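Local coordinates for pectate lyase (Erwinia chrysanthemi, PDB 1RU4), which cleaves pectate, the polygalacturonate of plant cell walls, by an eliminative lyase reaction, and is built as a parallel beta-helix, at residues 3-9 against 86-90. Residues are numbered along the deposited sequence; the frame is centred on the assembly and turned at random.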
loop_
_atom_site.group_PDB
_atom_site.type_symbol
_atom_site.label_atom_id
_atom_site.label_comp_id
_atom_site.label_asym_id
_atom_site.label_seq_id
_atom_site.Cartn_x
_atom_site.Cartn_y
_atom_site.Cartn_z
ATOM N N CYS A 3 4.987 -2.185 20.798
ATOM C CA CYS A 3 6.311 -1.591 20.980
ATOM C C CYS A 3 6.286 -0.192 21.596
ATOM O O CYS A 3 7.246 0.565 21.455
ATOM C CB CYS A 3 7.105 -1.577 19.661
ATOM S SG CYS A 3 6.255 -0.919 18.181
ATOM N N SER A 4 5.215 0.128 22.320
ATOM C CA SER A 4 5.084 1.446 22.947
ATOM C C SER A 4 6.145 1.744 24.010
ATOM O O SER A 4 6.438 2.906 24.282
ATOM C CB SER A 4 3.679 1.638 23.534
ATOM O OG SER A 4 3.413 0.708 24.571
ATOM N N SER A 5 6.729 0.701 24.598
ATOM C CA SER A 5 7.754 0.888 25.625
ATOM C C SER A 5 9.148 1.167 25.054
ATOM O O SER A 5 10.086 1.442 25.802
ATOM C CB SER A 5 7.807 -0.327 26.556
ATOM O OG SER A 5 8.252 -1.485 25.868
ATOM N N ASP A 6 9.273 1.098 23.732
ATOM C CA ASP A 6 10.547 1.315 23.053
ATOM C C ASP A 6 10.627 2.736 22.501
ATOM O O ASP A 6 9.948 3.070 21.529
ATOM C CB ASP A 6 10.698 0.298 21.913
ATOM C CG ASP A 6 12.101 0.264 21.319
ATOM O OD1 ASP A 6 12.939 1.131 21.639
ATOM O OD2 ASP A 6 12.360 -0.652 20.516
ATOM N N LEU A 7 11.488 3.553 23.106
ATOM C CA LEU A 7 11.671 4.942 22.686
ATOM C C LEU A 7 11.899 5.081 21.182
ATOM O O LEU A 7 11.229 5.877 20.524
ATOM C CB LEU A 7 12.846 5.577 23.437
ATOM C CG LEU A 7 13.236 7.003 23.029
ATOM C CD1 LEU A 7 12.136 7.981 23.414
ATOM C CD2 LEU A 7 14.545 7.394 23.697
ATOM N N THR A 8 12.827 4.291 20.646
ATOM C CA THR A 8 13.190 4.374 19.232
ATOM C C THR A 8 12.373 3.481 18.301
ATOM O O THR A 8 12.753 3.269 17.146
ATOM C CB THR A 8 14.683 4.082 19.013
ATOM O OG1 THR A 8 14.970 2.736 19.412
ATOM C CG2 THR A 8 15.545 5.050 19.820
ATOM N N SER A 9 11.278 2.928 18.816
ATOM C CA SER A 9 10.350 2.149 18.004
ATOM C C SER A 9 10.993 1.001 17.217
ATOM O O SER A 9 10.676 0.786 16.046
ATOM C CB SER A 9 9.603 3.090 17.053
ATOM O OG SER A 9 8.991 4.143 17.778
ATOM N N ALA A 86 8.398 8.069 14.382
ATOM C CA ALA A 86 7.668 8.568 15.539
ATOM C C ALA A 86 8.083 7.730 16.747
ATOM O O ALA A 86 8.165 6.503 16.663
ATOM C CB ALA A 86 6.168 8.465 15.303
ATOM N N ALA A 87 8.350 8.402 17.862
ATOM C CA ALA A 87 8.813 7.741 19.082
ATOM C C ALA A 87 7.776 6.846 19.750
ATOM O O ALA A 87 6.572 7.062 19.610
ATOM C CB ALA A 87 9.310 8.781 20.075
ATOM N N ASN A 88 8.266 5.848 20.486
ATOM C CA ASN A 88 7.426 4.937 21.263
ATOM C C ASN A 88 6.276 4.328 20.466
ATOM O O ASN A 88 5.177 4.128 20.989
ATOM C CB ASN A 88 6.894 5.652 22.509
ATOM C CG ASN A 88 7.987 5.957 23.512
ATOM O OD1 ASN A 88 8.296 5.135 24.377
ATOM N ND2 ASN A 88 8.589 7.133 23.395
ATOM N N CYS A 89 6.544 4.035 19.196
ATOM C CA CYS A 89 5.552 3.469 18.288
ATOM C C CYS A 89 4.253 4.265 18.210
ATOM O O CYS A 89 3.167 3.710 18.022
ATOM C CB CYS A 89 5.321 1.988 18.603
ATOM S SG CYS A 89 6.786 1.038 18.090
ATOM N N GLY A 90 4.396 5.582 18.340
ATOM C CA GLY A 90 3.277 6.492 18.183
ATOM C C GLY A 90 3.116 6.869 16.719
ATOM O O GLY A 90 3.617 6.170 15.828
#
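Ser9 lays its CB against the sulfur of Cys89, 3.6 Å from SG, and reaches past it with its hydroxyl into the bend of 86-90. There the hydroxyl is gripped twice. Ser9 OG donates to Ala86 O at 2.7 Å, in the carbonyl plane. Ser9 OG also accepts from Cys89 N at 2.8 Å, in a fairly straight bond. The side-chain torsion fixes this reach, OG standing opposite the carbonyl carbon of Ser9 (chi1 -54°). One buried hydroxyl thus ties together the carbonyl and the N-H of residues three apart in the bend. Beside it, Asn88 N donates to Leu7 O in a nearly straight bond of 3.0 Å, although the donor stands 44° above the carbonyl plane. The same oxygen lies against the CA of Ala87, and a CA-H...O contact brings Asn88 CA to 3.1 Å from Asp6 O. The sulfur that Ser9 touches belongs to a disulfide, Cys3 SG to Cys89 SG at 2.0 Å, with a left-handed chi3 of -106°, somewhat beyond a right angle. Two successive type I turns, Cys3 to Asp6 and Asp6 to Ser9, curl 3-9 so that both Cys3 and Ser9 meet Cys89. The side chains of Leu7 and Ala87 both rest on Leu52 of strand 50-53, while Ser9 O accepts a bond from Lys120 of strand 117-120. A disulfide and a serine hydroxyl here fasten the N-terminal segment to the loop between strands 82-86 and 92-95, a turn between successive strands of the right-handed parallel beta-helix characteristic of Pel9A.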